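Local coordinates for protein lyase/mutase (Burkholderia cenocepacia, PDB 4LSB) that belongs to the phosphoenolpyruvate phosphomutase family of lyases and mutases, has a TIM-barrel fold and binds a magnesium ion, at residues L54-A59 against L90-D95. Numbering follows the deposited sequence.
Sequences LATTSA and LPVSAD. With MG (magnesium ion), chain E.
Leu90 lays its CD1 methyl against the branch of Leu54, 3.9 Å from CG, the side chains crossing at about a right angle beside helix 40-48. At Pro91 the carbonyl O takes the N-H of Leu54 at 2.9 Å and opens a parallel ladder in which Leu54 pairs with Val92 and Ala55 with Ser93. Val92 has CG1 anti to its backbone N (chi1 173°), where it meets Thr56 CG2 at 4.0 Å; Val85 and Leu84 of helix 74-88 pack on this pair. Ser93 bonds through both backbone groups, its N to Leu54 O and its O to Thr56 N. Past Ala94 a side chain takes over: Thr56 OG1, set between its backbone N and carbonyl carbon (chi1 65°), accepts the N-H of Asp95 over 2.9 Å. Asp95 OD2 is gripped from one face of the carboxylate plane by Ser58 N at 3.1 Å and Ser58 OG at 2.9 Å, while OD1 accepts from water 1 and Glu97 N. Because Ser58 OG and water 1 are both magnesium ligands, each at 2.4 Å, Asp95 stands in the second shell and probably helps orient them. Ser58, just beyond strand 54-55, and Asp95, the last residue of strand 92-95, thus meet at the C-terminal ends of neighbouring parallel strands, where Glu97 and further waters complete the magnesium site, a placement characteristic of TIM-barrel active sites.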
ATOM      1  N   LEU B  54       0.492 -16.784   3.424  1.00 15.91           N
ATOM      2  CA  LEU B  54       0.663 -15.602   2.538  1.00 16.04           C
ATOM      3  C   LEU B  54       1.918 -15.796   1.691  1.00 16.05           C
ATOM      4  O   LEU B  54       2.848 -16.473   2.119  1.00 16.02           O
ATOM      5  CB  LEU B  54       0.808 -14.311   3.403  1.00 15.94           C
ATOM      6  CG  LEU B  54      -0.294 -14.085   4.432  1.00 15.85           C
ATOM      7  CD1 LEU B  54       0.065 -12.919   5.331  1.00 17.11           C
ATOM      8  CD2 LEU B  54      -1.604 -13.821   3.769  1.00 16.20           C
ATOM      9  N   ALA B  55       1.952 -15.171   0.506  1.00 16.00           N
ATOM     10  CA  ALA B  55       3.119 -15.145  -0.319  1.00 16.49           C
ATOM     11  C   ALA B  55       3.468 -13.705  -0.653  1.00 17.06           C
ATOM     12  O   ALA B  55       2.606 -12.866  -1.007  1.00 17.60           O
ATOM     13  CB  ALA B  55       2.896 -15.938  -1.595  1.00 16.41           C
ATOM     14  N   THR B  56       4.746 -13.394  -0.618  1.00 17.37           N
ATOM     15  CA  THR B  56       5.157 -12.047  -1.002  1.00 17.44           C
ATOM     16  C   THR B  56       5.099 -11.967  -2.517  1.00 17.67           C
ATOM     17  O   THR B  56       4.945 -13.002  -3.214  1.00 18.99           O
ATOM     18  CB  THR B  56       6.537 -11.695  -0.470  1.00 18.74           C
ATOM     19  OG1 THR B  56       7.492 -12.532  -1.058  1.00 17.69           O
ATOM     20  CG2 THR B  56       6.603 -11.833   1.050  1.00 19.35           C
ATOM     21  N   THR B  57       5.080 -10.744  -3.028  1.00 17.08           N
ATOM     22  CA  THR B  57       4.991 -10.476  -4.461  1.00 17.05           C
ATOM     23  C   THR B  57       6.019  -9.388  -4.749  1.00 17.40           C
ATOM     24  O   THR B  57       5.894  -8.264  -4.302  1.00 16.34           O
ATOM     25  CB  THR B  57       3.571 -10.032  -4.901  1.00 17.69           C
ATOM     26  OG1 THR B  57       3.610  -9.433  -6.191  1.00 17.72           O
ATOM     27  CG2 THR B  57       2.932  -9.064  -3.915  1.00 17.71           C
ATOM     28  N   SER B  58       7.089  -9.773  -5.416  1.00 17.82           N
ATOM     29  CA  SER B  58       8.093  -8.808  -5.846  1.00 20.98           C
ATOM     30  C   SER B  58       7.435  -7.693  -6.707  1.00 19.38           C
ATOM     31  O   SER B  58       7.850  -6.536  -6.655  1.00 21.09           O
ATOM     32  CB  SER B  58       9.213  -9.530  -6.647  1.00 20.80           C
ATOM     33  OG  SER B  58       8.644 -10.132  -7.824  1.00 25.60           O
ATOM     34  N   ALA B  59       6.395  -8.015  -7.462  1.00 20.30           N
ATOM     35  CA  ALA B  59       5.707  -7.026  -8.287  1.00 20.40           C
ATOM     36  C   ALA B  59       4.881  -6.030  -7.485  1.00 21.99           C
ATOM     37  O   ALA B  59       4.949  -4.810  -7.744  1.00 20.27           O
ATOM     38  CB  ALA B  59       4.780  -7.693  -9.273  1.00 21.76           C
ATOM     39  N   LEU B  90       0.959 -15.477  10.002  1.00 17.46           N
ATOM     40  CA  LEU B  90       0.780 -16.663   9.210  1.00 17.67           C
ATOM     41  C   LEU B  90       2.100 -17.128   8.588  1.00 17.00           C
ATOM     42  O   LEU B  90       2.990 -16.322   8.341  1.00 16.87           O
ATOM     43  CB  LEU B  90      -0.202 -16.340   8.043  1.00 17.71           C
ATOM     44  CG  LEU B  90      -1.665 -16.087   8.418  1.00 18.40           C
ATOM     45  CD1 LEU B  90      -2.515 -15.654   7.179  1.00 17.61           C
ATOM     46  CD2 LEU B  90      -2.206 -17.341   9.109  1.00 18.30           C
ATOM     47  N   PRO B  91       2.182 -18.409   8.209  1.00 16.91           N
ATOM     48  CA  PRO B  91       3.280 -18.813   7.335  1.00 16.28           C
ATOM     49  C   PRO B  91       3.429 -17.985   6.056  1.00 15.63           C
ATOM     50  O   PRO B  91       2.429 -17.667   5.413  1.00 14.80           O
ATOM     51  CB  PRO B  91       2.964 -20.277   6.982  1.00 17.66           C
ATOM     52  CG  PRO B  91       1.724 -20.599   7.721  1.00 18.03           C
ATOM     53  CD  PRO B  91       1.097 -19.382   8.243  1.00 16.87           C
ATOM     54  N   VAL B  92       4.659 -17.596   5.752  1.00 13.89           N
ATOM     55  CA  VAL B  92       4.981 -16.761   4.592  1.00 14.71           C
ATOM     56  C   VAL B  92       5.937 -17.480   3.648  1.00 14.90           C
ATOM     57  O   VAL B  92       7.027 -17.897   4.034  1.00 14.88           O
ATOM     58  CB  VAL B  92       5.621 -15.421   5.011  1.00 14.68           C
ATOM     59  CG1 VAL B  92       6.096 -14.642   3.802  1.00 16.05           C
ATOM     60  CG2 VAL B  92       4.646 -14.597   5.806  1.00 15.24           C
ATOM     61  N   SER B  93       5.510 -17.631   2.410  1.00 15.87           N
ATOM     62  CA  SER B  93       6.350 -18.075   1.328  1.00 15.85           C
ATOM     63  C   SER B  93       6.855 -16.867   0.607  1.00 17.13           C
ATOM     64  O   SER B  93       6.072 -16.059   0.098  1.00 15.94           O
ATOM     65  CB  SER B  93       5.572 -18.925   0.322  1.00 15.90           C
ATOM     66  OG  SER B  93       6.502 -19.629  -0.491  1.00 16.27           O
ATOM     67  N   ALA B  94       8.170 -16.768   0.507  1.00 17.07           N
ATOM     68  CA  ALA B  94       8.809 -15.614  -0.070  1.00 17.31           C
ATOM     69  C   ALA B  94       9.162 -15.777  -1.520  1.00 17.43           C
ATOM     70  O   ALA B  94       9.799 -16.722  -1.919  1.00 18.58           O
ATOM     71  CB  ALA B  94      10.082 -15.333   0.707  1.00 17.71           C
ATOM     72  N   ASP B  95       8.804 -14.788  -2.303  1.00 18.14           N
ATOM     73  CA  ASP B  95       9.263 -14.665  -3.666  1.00 18.65           C
ATOM     74  C   ASP B  95      10.719 -14.174  -3.596  1.00 19.78           C
ATOM     75  O   ASP B  95      10.948 -13.070  -3.136  1.00 19.38           O
ATOM     76  CB  ASP B  95       8.376 -13.654  -4.345  1.00 20.95           C
ATOM     77  CG  ASP B  95       8.764 -13.368  -5.763  1.00 22.86           C
ATOM     78  OD1 ASP B  95       9.756 -13.942  -6.297  1.00 25.10           O
ATOM     79  OD2 ASP B  95       7.986 -12.585  -6.338  1.00 24.57           O
TER
HETATM   80 MG    MG E 501      10.031 -10.994  -9.601  1.00 43.97          MG
HETATM   81  O   HOH W   1       9.497 -13.262  -8.940  1.00 32.09           O
HETATM   82  O   HOH W   2      11.234 -11.891 -11.187  1.00 40.08           O
HETATM   83  O   HOH W   3       8.271 -10.951 -10.611  1.00 41.61           O